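Local structure of lysyl oxidase (Pichia pastoris, 1W7C) at residues V454-A459 against H490-K495; R315-S320 against S357-G362; S398-E403 against N428-S433; G580-V585 against R599-L604. The protein probably oxidises primary amines, lysyl side chains among them, to aldehydes with the help of one copper ion and one topaquinone per subunit. All blocks are in the same frame, centred on the assembly; numbering follows the deposited sequence.

Contact 1: V454-A459 against H490-K495; sequences VSVRAA and HVLNYK. With CU (copper (II) ion), chain C.
Val454 and Tyr494 reach toward each other tip to tip across the interior of the beta sandwich that forms the copper amine oxidase enzyme domain, their strands about 10 Å apart at the axes and running nearly antiparallel. The valine CG1, anti to its backbone N (chi1 175°), sits over one face of the tyrosine ring, 3.9 Å from the centroid and 27° off the normal, displaced toward CE2, which it approaches to 3.5 Å. One step along, Val456 and Leu492 also meet tip to tip, Val456 CG2 lying 3.8 Å from Leu492 CD2. Branched aliphatic groups and a broad ring suit this buried gap, which is filled by side chains rather than by backbone bonding. Phe442 of strand 440-446 packs on Leu492, and Tyr444 on Tyr494. Tyr494 combines an apolar face with a polar tip: a water lies 2.8 Å from Tyr494 OH and donates to Ser455 O. A phenylalanine in place of Tyr494 would probably deprive that water of a partner and weaken the link to Ser455. The strand carrying Tyr494 begins at the active site, where His490, with His488 and His654, binds copper: His490 NE2 is 2.0 Å from the ion.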
loop_
_atom_site.group_PDB
_atom_site.type_symbol
_atom_site.label_atom_id
_atom_site.label_comp_id
_atom_site.label_asym_id
_atom_site.label_seq_id
_atom_site.Cartn_x
_atom_site.Cartn_y
_atom_site.Cartn_z
ATOM N N VAL A 454 -4.037 -7.819 5.744
ATOM C CA VAL A 454 -3.000 -8.340 6.609
ATOM C C VAL A 454 -1.738 -7.541 6.302
ATOM O O VAL A 454 -1.332 -7.471 5.141
ATOM C CB VAL A 454 -2.783 -9.817 6.342
ATOM C CG1 VAL A 454 -1.612 -10.354 7.159
ATOM C CG2 VAL A 454 -4.010 -10.614 6.602
ATOM N N SER A 455 -1.111 -6.964 7.333
ATOM C CA SER A 455 0.091 -6.196 7.080
ATOM C C SER A 455 1.122 -6.335 8.172
ATOM O O SER A 455 0.822 -6.702 9.324
ATOM C CB SER A 455 -0.244 -4.728 6.887
ATOM O OG SER A 455 -0.698 -4.124 8.066
ATOM N N VAL A 456 2.352 -6.002 7.806
ATOM C CA VAL A 456 3.449 -5.901 8.741
ATOM C C VAL A 456 4.265 -4.653 8.426
ATOM O O VAL A 456 4.398 -4.269 7.258
ATOM C CB VAL A 456 4.344 -7.169 8.714
ATOM C CG1 VAL A 456 5.005 -7.375 7.377
ATOM C CG2 VAL A 456 5.377 -7.159 9.806
ATOM N N ARG A 457 4.794 -4.031 9.481
ATOM C CA ARG A 457 5.789 -2.973 9.346
ATOM C C ARG A 457 6.943 -3.305 10.287
ATOM O O ARG A 457 6.727 -3.856 11.363
ATOM C CB ARG A 457 5.196 -1.608 9.713
ATOM C CG ARG A 457 4.012 -1.211 8.809
ATOM C CD ARG A 457 3.377 0.064 9.261
ATOM N NE ARG A 457 2.270 0.500 8.411
ATOM C CZ ARG A 457 2.413 1.192 7.275
ATOM N NH1 ARG A 457 3.594 1.562 6.839
ATOM N NH2 ARG A 457 1.334 1.558 6.582
ATOM N N ALA A 458 8.156 -2.937 9.915
ATOM C CA ALA A 458 9.332 -3.184 10.759
ATOM C C ALA A 458 9.985 -1.851 11.195
ATOM O O ALA A 458 9.987 -0.823 10.460
ATOM C CB ALA A 458 10.326 -4.020 10.010
ATOM N N ALA A 459 10.579 -1.859 12.356
ATOM C CA ALA A 459 11.319 -0.700 12.848
ATOM C C ALA A 459 12.427 -1.304 13.748
ATOM O O ALA A 459 12.642 -2.543 13.819
ATOM C CB ALA A 459 10.408 0.318 13.643
ATOM N N HIS A 490 13.906 -9.631 4.783
ATOM C CA HIS A 490 12.862 -10.049 5.715
ATOM C C HIS A 490 11.825 -10.802 4.882
ATOM O O HIS A 490 11.382 -10.272 3.863
ATOM C CB HIS A 490 12.159 -8.857 6.331
ATOM C CG HIS A 490 13.040 -7.979 7.156
ATOM N ND1 HIS A 490 13.253 -8.187 8.500
ATOM C CD2 HIS A 490 13.672 -6.816 6.844
ATOM C CE1 HIS A 490 14.010 -7.214 8.974
ATOM N NE2 HIS A 490 14.289 -6.373 7.983
ATOM N N VAL A 491 11.411 -11.995 5.305
ATOM C CA VAL A 491 10.314 -12.699 4.650
ATOM C C VAL A 491 9.438 -13.332 5.719
ATOM O O VAL A 491 9.956 -13.892 6.701
ATOM C CB VAL A 491 10.749 -13.745 3.595
ATOM C CG1 VAL A 491 9.587 -14.042 2.642
ATOM C CG2 VAL A 491 11.970 -13.295 2.821
ATOM N N LEU A 492 8.134 -13.214 5.570
ATOM C CA LEU A 492 7.130 -13.661 6.559
ATOM C C LEU A 492 6.164 -14.580 5.807
ATOM O O LEU A 492 5.723 -14.224 4.720
ATOM C CB LEU A 492 6.317 -12.487 7.150
ATOM C CG LEU A 492 7.027 -11.517 8.044
ATOM C CD1 LEU A 492 7.762 -10.478 7.234
ATOM C CD2 LEU A 492 6.034 -10.842 9.002
ATOM N N ASN A 493 5.799 -15.706 6.410
ATOM C CA ASN A 493 4.847 -16.662 5.848
ATOM C C ASN A 493 3.566 -16.628 6.659
ATOM O O ASN A 493 3.608 -16.722 7.884
ATOM C CB ASN A 493 5.419 -18.079 5.878
ATOM C CG ASN A 493 4.567 -19.067 5.149
ATOM O OD1 ASN A 493 4.013 -19.981 5.765
ATOM N ND2 ASN A 493 4.491 -18.944 3.809
ATOM N N TYR A 494 2.437 -16.533 5.954
ATOM C CA TYR A 494 1.121 -16.641 6.565
ATOM C C TYR A 494 0.369 -17.851 6.009
ATOM O O TYR A 494 0.257 -18.047 4.813
ATOM C CB TYR A 494 0.300 -15.394 6.268
ATOM C CG TYR A 494 0.803 -14.114 6.922
ATOM C CD1 TYR A 494 1.836 -13.397 6.334
ATOM C CD2 TYR A 494 0.251 -13.628 8.083
ATOM C CE1 TYR A 494 2.312 -12.236 6.933
ATOM C CE2 TYR A 494 0.697 -12.490 8.668
ATOM C CZ TYR A 494 1.731 -11.786 8.079
ATOM O OH TYR A 494 2.168 -10.604 8.646
ATOM N N LYS A 495 -0.191 -18.643 6.915
ATOM C CA LYS A 495 -1.113 -19.713 6.553
ATOM C C LYS A 495 -2.503 -19.103 6.436
ATOM O O LYS A 495 -3.040 -18.585 7.429
ATOM C CB LYS A 495 -1.093 -20.808 7.607
ATOM C CG LYS A 495 -1.889 -22.031 7.240
ATOM C CD LYS A 495 -1.916 -23.003 8.416
ATOM C CE LYS A 495 -2.606 -24.337 8.075
ATOM N NZ LYS A 495 -2.713 -25.168 9.326
HETATM CU CU CU C . 15.587 -4.829 7.957
HETATM O O HOH W 1 0.278 -9.251 10.205
HETATM O O HOH W 2 16.177 -4.496 10.057
#

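Contact 2: R315-S320 against S357-G362; sequences RDTGIS and SDISYG. With IMD (imidazole), chain P.
Arg315 lays its side chain against the end of the short helix 358-361 and meets the carbonyl oxygens of Ile359 and Ser360. From CB the chain sets out with CG anti to the backbone N (chi1 171°), then bends at chi2 (-103°), which turns CD out of the extended line. NE forms a salt bridge with Glu388. One face of the guanidinium lies over Gly362 CA, 3.8 Å from CZ; a CB at Gly362 would crowd Arg315 CZ, and the positive phi there suits glycine too. NH1 has two partners: a weak bond to Ile359 O at 2.8 Å, and a salt bridge to Asp316 OD1 at 2.9 Å. NH2 gives a straight bond (173°) to Ser360 O at 2.9 Å, in the guanidinium plane but from above the carbonyl plane. A long, flat cation suits this place, gathering carbonyls at a helix end, where its charge would probably be favourable. Thr317 CG2 packs 3.9 Å from Ile359 CG2. The helix turn follows strand 355-357 and carries Asp358, the predicted proton acceptor, whose OD1 accepts a hydrogen bond from N3 of an imidazole, probably from the crystallisation liquor; Arg315 and Asp316 connect strands 307-314 and 318-326.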
loop_
_atom_site.group_PDB
_atom_site.type_symbol
_atom_site.label_atom_id
_atom_site.label_comp_id
_atom_site.label_asym_id
_atom_site.label_seq_id
_atom_site.Cartn_x
_atom_site.Cartn_y
_atom_site.Cartn_z
ATOM N N ARG A 315 3.521 -18.984 21.997
ATOM C CA ARG A 315 4.876 -18.519 22.212
ATOM C C ARG A 315 5.638 -18.379 20.891
ATOM O O ARG A 315 6.350 -17.387 20.670
ATOM C CB ARG A 315 5.572 -19.492 23.167
ATOM C CG ARG A 315 7.042 -19.280 23.329
ATOM C CD ARG A 315 7.879 -20.323 22.518
ATOM N NE ARG A 315 9.304 -20.042 22.604
ATOM C CZ ARG A 315 10.139 -20.057 21.613
ATOM N NH1 ARG A 315 9.755 -20.405 20.388
ATOM N NH2 ARG A 315 11.401 -19.757 21.835
ATOM N N ASP A 316 5.472 -19.337 19.991
ATOM C CA ASP A 316 6.237 -19.305 18.751
ATOM C C ASP A 316 5.879 -18.096 17.876
ATOM O O ASP A 316 6.778 -17.425 17.365
ATOM C CB ASP A 316 5.995 -20.548 17.903
ATOM C CG ASP A 316 6.612 -21.824 18.458
ATOM O OD1 ASP A 316 7.399 -21.786 19.447
ATOM O OD2 ASP A 316 6.293 -22.925 17.938
ATOM N N THR A 317 4.586 -17.847 17.702
ATOM C CA THR A 317 4.177 -16.982 16.589
ATOM C C THR A 317 3.357 -15.767 17.046
ATOM O O THR A 317 3.088 -14.895 16.207
ATOM C CB THR A 317 3.360 -17.713 15.547
ATOM O OG1 THR A 317 2.156 -18.227 16.145
ATOM C CG2 THR A 317 4.103 -18.913 14.930
ATOM N N GLY A 318 2.889 -15.681 18.289
ATOM C CA GLY A 318 1.983 -14.623 18.659
ATOM C C GLY A 318 0.541 -14.977 18.344
ATOM O O GLY A 318 0.102 -16.073 18.616
ATOM N N ILE A 319 -0.184 -14.052 17.725
ATOM C CA ILE A 319 -1.623 -14.190 17.551
ATOM C C ILE A 319 -1.967 -15.002 16.307
ATOM O O ILE A 319 -1.265 -14.938 15.296
ATOM C CB ILE A 319 -2.297 -12.818 17.520
ATOM C CG1 ILE A 319 -3.720 -12.886 18.057
ATOM C CG2 ILE A 319 -2.287 -12.192 16.111
ATOM C CD1 ILE A 319 -4.362 -11.514 18.288
ATOM N N SER A 320 -3.061 -15.749 16.400
ATOM C CA SER A 320 -3.678 -16.439 15.260
ATOM C C SER A 320 -5.188 -16.167 15.358
ATOM O O SER A 320 -5.729 -15.831 16.420
ATOM C CB SER A 320 -3.515 -17.952 15.391
ATOM O OG SER A 320 -2.197 -18.355 15.212
ATOM N N SER A 357 15.605 -17.483 12.278
ATOM C CA SER A 357 14.221 -17.915 12.387
ATOM C C SER A 357 13.630 -17.278 13.623
ATOM O O SER A 357 13.962 -17.636 14.747
ATOM C CB SER A 357 14.179 -19.422 12.568
ATOM O OG SER A 357 12.915 -19.851 13.103
ATOM N N ASP A 358 12.742 -16.307 13.458
ATOM C CA ASP A 358 12.251 -15.581 14.606
ATOM C C ASP A 358 11.308 -16.404 15.473
ATOM O O ASP A 358 11.230 -16.164 16.679
ATOM C CB ASP A 358 11.651 -14.248 14.181
ATOM C CG ASP A 358 12.691 -13.189 13.977
ATOM O OD1 ASP A 358 13.839 -13.347 14.449
ATOM O OD2 ASP A 358 12.455 -12.181 13.325
ATOM N N ILE A 359 10.686 -17.445 14.909
ATOM C CA ILE A 359 9.871 -18.299 15.784
ATOM C C ILE A 359 10.732 -19.205 16.681
ATOM O O ILE A 359 10.254 -19.648 17.701
ATOM C CB ILE A 359 8.803 -19.141 15.010
ATOM C CG1 ILE A 359 9.404 -20.294 14.197
ATOM C CG2 ILE A 359 7.890 -18.221 14.217
ATOM C CD1 ILE A 359 8.337 -21.205 13.620
ATOM N N SER A 360 11.984 -19.481 16.284
ATOM C CA SER A 360 12.877 -20.178 17.203
ATOM C C SER A 360 13.115 -19.355 18.471
ATOM O O SER A 360 13.130 -19.911 19.558
ATOM C CB SER A 360 14.194 -20.573 16.552
ATOM O OG SER A 360 15.092 -19.500 16.349
ATOM N N TYR A 361 13.291 -18.054 18.338
ATOM C CA TYR A 361 13.452 -17.154 19.478
ATOM C C TYR A 361 12.121 -16.946 20.194
ATOM O O TYR A 361 12.092 -16.756 21.395
ATOM C CB TYR A 361 14.028 -15.808 19.030
ATOM C CG TYR A 361 15.433 -15.941 18.529
ATOM C CD1 TYR A 361 15.714 -16.088 17.187
ATOM C CD2 TYR A 361 16.482 -15.988 19.423
ATOM C CE1 TYR A 361 17.017 -16.257 16.745
ATOM C CE2 TYR A 361 17.786 -16.147 19.001
ATOM C CZ TYR A 361 18.057 -16.286 17.660
ATOM O OH TYR A 361 19.324 -16.474 17.179
ATOM N N GLY A 362 11.039 -16.930 19.433
ATOM C CA GLY A 362 9.694 -16.697 19.913
ATOM C C GLY A 362 9.227 -15.314 19.490
ATOM O O GLY A 362 9.884 -14.319 19.780
HETATM N N1 IMD P . 17.387 -10.253 16.167
HETATM C C2 IMD P . 16.228 -10.593 15.540
HETATM N N3 IMD P . 16.121 -11.951 15.636
HETATM C C4 IMD P . 17.177 -12.436 16.315
HETATM C C5 IMD P . 17.986 -11.367 16.642
#

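Contact 3: S398-E403 against N428-S433; sequences SYCVFE and NVRFIS
Phe402 lies with one face against Asn428 CB, which sits 3.5 Å from the ring centroid and only 14° off its normal, a CH-pi contact centred on the ring. The amide plane of Asn428 is 12° from the ring plane. The Phe402 chi1 of 64°, between backbone N and carbonyl carbon, puts CG on the side of the partner strand; the ring's CZ comes 3.7 Å from Arg430 NH1. A flat apolar ring can cover both Asn428 CB and the end of Arg430, while the Asn428 amide can also bond the Phe402 carbonyl. An alanine in place of Phe402 would probably deprive Asn428 CB of its aromatic cover and Arg430 NH1 of its apolar neighbour, opening a gap beside them. Cys400 pairs with Arg430, and Phe402 with Asn428, as hydrogen-bonded antiparallel pairs: Cys400 N to Arg430 O is 3.0 Å, and Phe402 N to Asn428 O is 2.9 Å. Asn428 ND2 adds a weak bond to Phe402 O, which already accepts from Asn428 N. On the other face Tyr399 CD1 packs 4.1 Å from Val429 CG1.

The next shell fixes the polar ends. Asn428 OD1 takes a bond from Lys445 and ND2 reaches Thr426, while Arg430 holds Asn441 through NE and the Asp407 carbonyl of the second subunit through NH1. A disulfide ties Cys400 to Cys375. Strand 398-403 is flanked on its far side by 380-388, where Ser398 and Tyr399 both face Phe382 in a classic beta bulge, and strand 428-433 by 440-446; Ile319 of strand 318-326 covers the Tyr399, Val429 and Phe431 face.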
loop_
_atom_site.group_PDB
_atom_site.type_symbol
_atom_site.label_atom_id
_atom_site.label_comp_id
_atom_site.label_asym_id
_atom_site.label_seq_id
_atom_site.Cartn_x
_atom_site.Cartn_y
_atom_site.Cartn_z
ATOM N N SER A 398 -1.096 -7.413 25.629
ATOM C CA SER A 398 -0.437 -8.254 24.646
ATOM C C SER A 398 -0.888 -7.988 23.199
ATOM O O SER A 398 -0.070 -8.011 22.286
ATOM C CB SER A 398 -0.697 -9.727 24.992
ATOM O OG SER A 398 -0.108 -10.592 24.058
ATOM N N TYR A 399 -2.174 -7.760 23.018
ATOM C CA TYR A 399 -2.693 -7.302 21.749
ATOM C C TYR A 399 -3.779 -6.299 21.994
ATOM O O TYR A 399 -4.329 -6.226 23.083
ATOM C CB TYR A 399 -3.121 -8.453 20.833
ATOM C CG TYR A 399 -4.326 -9.271 21.274
ATOM C CD1 TYR A 399 -5.592 -8.948 20.843
ATOM C CD2 TYR A 399 -4.179 -10.387 22.059
ATOM C CE1 TYR A 399 -6.689 -9.732 21.170
ATOM C CE2 TYR A 399 -5.271 -11.191 22.396
ATOM C CZ TYR A 399 -6.530 -10.853 21.950
ATOM O OH TYR A 399 -7.625 -11.626 22.269
ATOM N N CYS A 400 -4.048 -5.469 20.995
ATOM C CA CYS A 400 -5.083 -4.452 21.116
ATOM C C CYS A 400 -6.056 -4.552 19.966
ATOM O O CYS A 400 -5.716 -5.054 18.872
ATOM C CB CYS A 400 -4.501 -3.022 21.178
ATOM S SG CYS A 400 -3.835 -2.459 19.577
ATOM N N VAL A 401 -7.261 -4.057 20.229
ATOM C CA VAL A 401 -8.340 -4.006 19.282
ATOM C C VAL A 401 -8.897 -2.599 19.242
ATOM O O VAL A 401 -9.185 -2.023 20.285
ATOM C CB VAL A 401 -9.440 -5.001 19.700
ATOM C CG1 VAL A 401 -10.613 -4.970 18.701
ATOM C CG2 VAL A 401 -8.846 -6.435 19.862
ATOM N N PHE A 402 -9.021 -2.012 18.061
ATOM C CA PHE A 402 -9.536 -0.669 17.923
ATOM C C PHE A 402 -10.246 -0.458 16.606
ATOM O O PHE A 402 -9.951 -1.120 15.602
ATOM C CB PHE A 402 -8.451 0.417 18.116
ATOM C CG PHE A 402 -7.345 0.396 17.080
ATOM C CD1 PHE A 402 -6.248 -0.426 17.249
ATOM C CD2 PHE A 402 -7.397 1.236 15.973
ATOM C CE1 PHE A 402 -5.208 -0.435 16.327
ATOM C CE2 PHE A 402 -6.353 1.235 15.042
ATOM C CZ PHE A 402 -5.268 0.403 15.223
ATOM N N GLU A 403 -11.197 0.470 16.620
ATOM C CA GLU A 403 -11.865 0.900 15.408
ATOM C C GLU A 403 -11.206 2.179 14.890
ATOM O O GLU A 403 -11.104 3.176 15.575
ATOM C CB GLU A 403 -13.347 1.132 15.647
ATOM C CG GLU A 403 -14.099 1.315 14.322
ATOM C CD GLU A 403 -15.604 1.477 14.491
ATOM O OE1 GLU A 403 -16.050 2.142 15.458
ATOM O OE2 GLU A 403 -16.332 0.957 13.609
ATOM N N ASN A 428 -9.417 -3.181 13.804
ATOM C CA ASN A 428 -7.979 -3.360 13.749
ATOM C C ASN A 428 -7.542 -4.157 14.956
ATOM O O ASN A 428 -7.912 -3.809 16.084
ATOM C CB ASN A 428 -7.298 -1.989 13.763
ATOM C CG ASN A 428 -7.573 -1.191 12.520
ATOM O OD1 ASN A 428 -6.837 -1.346 11.528
ATOM N ND2 ASN A 428 -8.700 -0.454 12.483
ATOM N N VAL A 429 -6.756 -5.200 14.666
ATOM C CA VAL A 429 -6.135 -6.039 15.696
ATOM C C VAL A 429 -4.621 -5.937 15.480
ATOM O O VAL A 429 -4.110 -6.224 14.377
ATOM C CB VAL A 429 -6.617 -7.489 15.638
ATOM C CG1 VAL A 429 -6.031 -8.292 16.777
ATOM C CG2 VAL A 429 -8.157 -7.592 15.586
ATOM N N ARG A 430 -3.923 -5.445 16.518
ATOM C CA ARG A 430 -2.470 -5.305 16.443
ATOM C C ARG A 430 -1.744 -6.015 17.584
ATOM O O ARG A 430 -2.238 -6.041 18.722
ATOM C CB ARG A 430 -2.084 -3.823 16.511
ATOM C CG ARG A 430 -0.635 -3.534 16.803
ATOM C CD ARG A 430 -0.283 -2.049 16.738
ATOM N NE ARG A 430 -0.300 -1.577 15.356
ATOM C CZ ARG A 430 -0.939 -0.530 14.902
ATOM N NH1 ARG A 430 -1.632 0.251 15.722
ATOM N NH2 ARG A 430 -0.893 -0.239 13.622
ATOM N N PHE A 431 -0.573 -6.560 17.268
ATOM C CA PHE A 431 0.415 -6.780 18.319
ATOM C C PHE A 431 1.775 -6.415 17.763
ATOM O O PHE A 431 1.954 -6.334 16.535
ATOM C CB PHE A 431 0.358 -8.177 18.957
ATOM C CG PHE A 431 1.065 -9.249 18.205
ATOM C CD1 PHE A 431 0.488 -9.838 17.107
ATOM C CD2 PHE A 431 2.319 -9.682 18.611
ATOM C CE1 PHE A 431 1.138 -10.853 16.437
ATOM C CE2 PHE A 431 2.960 -10.722 17.934
ATOM C CZ PHE A 431 2.394 -11.277 16.854
ATOM N N ILE A 432 2.711 -6.167 18.670
ATOM C CA ILE A 432 4.059 -5.792 18.291
ATOM C C ILE A 432 5.025 -6.723 19.012
ATOM O O ILE A 432 4.953 -6.891 20.239
ATOM C CB ILE A 432 4.325 -4.308 18.711
ATOM C CG1 ILE A 432 3.458 -3.385 17.849
ATOM C CG2 ILE A 432 5.817 -4.030 18.518
ATOM C CD1 ILE A 432 3.543 -1.899 18.226
ATOM N N SER A 433 5.896 -7.350 18.246
ATOM C CA SER A 433 6.940 -8.207 18.772
ATOM C C SER A 433 8.307 -7.564 18.591
ATOM O O SER A 433 8.806 -7.427 17.470
ATOM C CB SER A 433 6.871 -9.551 18.021
ATOM O OG SER A 433 7.726 -10.492 18.645
HETATM O O HOH W 3 2.160 -6.852 21.490
#

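Contact 4: G580-V585 against R599-L604; sequences GVHRIV and RSNLFL
His582 covers the backbone of Arg599 and Ser600 with its imidazole, one face lying over the Arg599 carbonyl oxygen, which stands 3.3 Å from ring atom ND1. That approach comes from above the ring and is no hydrogen bond; ND1 instead gives its proton to Arg583 O at 2.9 Å, near the plane of the ring, a bond that fixes the rotation of the imidazole. The His582 chi1 of 59° turns CG toward the 599-601 backbone, and CB itself comes 3.6 Å from Ser600 O. A flat ring with an N-H at its edge suits this place, since it can lie against peptide groups while bonding to the next residue of its own segment.

Asn601 takes up the other half of the contact. Its ND2 makes a weak bond to Gly580 O at 3.0 Å, the N-H pointing well off line (121°), and donates to a water, 2.8 Å from ND2, that weakly bonds Val581 O. Its OD1 accepts from Trp547 N, so both ends of the amide are engaged, one toward each neighbouring piece of chain.

Behind this layer the Arg599 guanidinium lies over Phe603 CZ, makes a cation-pi contact with Phe542 and is hydrogen-bonded to Asn631 through NH2, and Asn550 of the second subunit bonds His582 N. Residues 580-585 run through the long loop after strand 569-576, while 599-601 lead into strand 602-606, where Asn601 and Leu602 both face Ile545 in a classic beta bulge, Leu602 touches strands 553-559 and 642-654, and Phe603 pairs by its backbone with Trp647 of the latter.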
loop_
_atom_site.group_PDB
_atom_site.type_symbol
_atom_site.label_atom_id
_atom_site.label_comp_id
_atom_site.label_asym_id
_atom_site.label_seq_id
_atom_site.Cartn_x
_atom_site.Cartn_y
_atom_site.Cartn_z
ATOM N N GLY A 580 5.360 -7.605 -1.881
ATOM C CA GLY A 580 5.124 -8.884 -2.488
ATOM C C GLY A 580 6.417 -9.435 -3.095
ATOM O O GLY A 580 6.534 -9.648 -4.302
ATOM N N VAL A 581 7.386 -9.723 -2.216
ATOM C CA VAL A 581 8.694 -10.215 -2.588
ATOM C C VAL A 581 9.080 -11.437 -1.769
ATOM O O VAL A 581 8.560 -11.681 -0.701
ATOM C CB VAL A 581 9.782 -9.132 -2.480
ATOM C CG1 VAL A 581 9.392 -7.846 -3.277
ATOM C CG2 VAL A 581 10.066 -8.767 -1.049
ATOM N N HIS A 582 9.996 -12.218 -2.336
ATOM C CA HIS A 582 10.535 -13.418 -1.731
ATOM C C HIS A 582 12.067 -13.343 -1.670
ATOM O O HIS A 582 12.666 -12.356 -2.105
ATOM C CB HIS A 582 10.055 -14.668 -2.497
ATOM C CG HIS A 582 10.432 -14.688 -3.940
ATOM N ND1 HIS A 582 11.723 -14.840 -4.391
ATOM C CD2 HIS A 582 9.676 -14.496 -5.044
ATOM C CE1 HIS A 582 11.739 -14.773 -5.718
ATOM N NE2 HIS A 582 10.510 -14.550 -6.134
ATOM N N ARG A 583 12.700 -14.374 -1.133
ATOM C CA ARG A 583 14.135 -14.385 -1.006
ATOM C C ARG A 583 14.828 -14.154 -2.319
ATOM O O ARG A 583 14.449 -14.715 -3.350
ATOM C CB ARG A 583 14.635 -15.726 -0.464
ATOM C CG ARG A 583 14.374 -16.013 0.992
ATOM C CD ARG A 583 14.770 -17.453 1.364
ATOM N NE ARG A 583 16.195 -17.641 1.295
ATOM C CZ ARG A 583 16.810 -18.784 1.021
ATOM N NH1 ARG A 583 16.126 -19.872 0.714
ATOM N NH2 ARG A 583 18.124 -18.834 1.046
ATOM N N ILE A 584 15.889 -13.387 -2.270
ATOM C CA ILE A 584 16.863 -13.257 -3.373
ATOM C C ILE A 584 17.771 -14.470 -3.445
ATOM O O ILE A 584 17.938 -15.065 -4.506
ATOM C CB ILE A 584 17.665 -11.963 -3.224
ATOM C CG1 ILE A 584 16.733 -10.762 -3.305
ATOM C CG2 ILE A 584 18.766 -11.903 -4.301
ATOM C CD1 ILE A 584 17.349 -9.437 -2.879
ATOM N N VAL A 585 18.382 -14.829 -2.328
ATOM C CA VAL A 585 19.298 -15.989 -2.281
ATOM C C VAL A 585 18.515 -17.292 -2.542
ATOM O O VAL A 585 17.364 -17.412 -2.078
ATOM C CB VAL A 585 19.991 -16.017 -0.904
ATOM C CG1 VAL A 585 20.803 -17.310 -0.713
ATOM C CG2 VAL A 585 20.840 -14.761 -0.719
ATOM N N ARG A 599 10.763 -18.903 -1.033
ATOM C CA ARG A 599 11.378 -18.799 -2.343
ATOM C C ARG A 599 10.456 -18.345 -3.480
ATOM O O ARG A 599 10.963 -18.069 -4.569
ATOM C CB ARG A 599 11.985 -20.146 -2.736
ATOM C CG ARG A 599 10.995 -21.317 -2.764
ATOM C CD ARG A 599 11.675 -22.640 -2.981
ATOM N NE ARG A 599 10.753 -23.774 -2.778
ATOM C CZ ARG A 599 9.964 -24.255 -3.712
ATOM N NH1 ARG A 599 9.979 -23.786 -4.945
ATOM N NH2 ARG A 599 9.191 -25.277 -3.420
ATOM N N SER A 600 9.150 -18.249 -3.194
ATOM C CA SER A 600 8.157 -17.766 -4.147
ATOM C C SER A 600 7.215 -16.870 -3.385
ATOM O O SER A 600 7.247 -16.829 -2.167
ATOM C CB SER A 600 7.386 -18.935 -4.769
ATOM O OG SER A 600 8.329 -19.792 -5.405
ATOM N N ASN A 601 6.345 -16.153 -4.088
ATOM C CA ASN A 601 5.393 -15.284 -3.389
ATOM C C ASN A 601 4.310 -16.020 -2.587
ATOM O O ASN A 601 3.892 -15.560 -1.535
ATOM C CB ASN A 601 4.719 -14.305 -4.353
ATOM C CG ASN A 601 5.658 -13.310 -4.974
ATOM O OD1 ASN A 601 5.661 -13.159 -6.211
ATOM N ND2 ASN A 601 6.410 -12.604 -4.168
ATOM N N LEU A 602 3.836 -17.146 -3.139
ATOM C CA LEU A 602 2.779 -17.901 -2.495
ATOM C C LEU A 602 2.753 -19.343 -3.004
ATOM O O LEU A 602 3.245 -19.669 -4.096
ATOM C CB LEU A 602 1.438 -17.237 -2.567
ATOM C CG LEU A 602 0.277 -17.312 -3.503
ATOM C CD1 LEU A 602 -0.284 -18.644 -3.768
ATOM C CD2 LEU A 602 -0.844 -16.477 -2.860
ATOM N N PHE A 603 2.204 -20.210 -2.157
ATOM C CA PHE A 603 2.012 -21.604 -2.494
ATOM C C PHE A 603 0.591 -22.003 -2.158
ATOM O O PHE A 603 0.010 -21.533 -1.186
ATOM C CB PHE A 603 2.944 -22.495 -1.667
ATOM C CG PHE A 603 4.404 -22.370 -2.040
ATOM C CD1 PHE A 603 5.205 -21.400 -1.439
ATOM C CD2 PHE A 603 4.955 -23.173 -2.987
ATOM C CE1 PHE A 603 6.535 -21.274 -1.819
ATOM C CE2 PHE A 603 6.279 -23.065 -3.346
ATOM C CZ PHE A 603 7.074 -22.090 -2.785
ATOM N N LEU A 604 0.024 -22.871 -2.990
ATOM C CA LEU A 604 -1.310 -23.465 -2.730
ATOM C C LEU A 604 -1.161 -24.940 -2.473
ATOM O O LEU A 604 -0.514 -25.636 -3.284
ATOM C CB LEU A 604 -2.182 -23.260 -3.974
ATOM C CG LEU A 604 -2.422 -21.797 -4.359
ATOM C CD1 LEU A 604 -3.147 -21.723 -5.698
ATOM C CD2 LEU A 604 -3.208 -21.032 -3.329
HETATM O O HOH W 4 6.004 -12.547 -1.354
#

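Contacts 1, 2 and 3 are buried, whereas contact 4 is only partly so. Contact 1 spans the sandwich interior by apolar tips and one water; contact 3 lies within a sheet and is the only one whose two segments pair through a ladder of backbone bonds. Contact 2 relies on charge and helix-end carbonyls, contact 4 on an imidazole, an amide and peptide groups in loops. Contacts 2 and 3 share a packed patch where Ile319 meets Tyr399 and Phe431, and contacts 1 and 4 touch through Val491 and Arg583. Contacts 1, 3 and 4 also reach the second subunit. Copper belongs to contact 1, the predicted proton acceptor to contact 2.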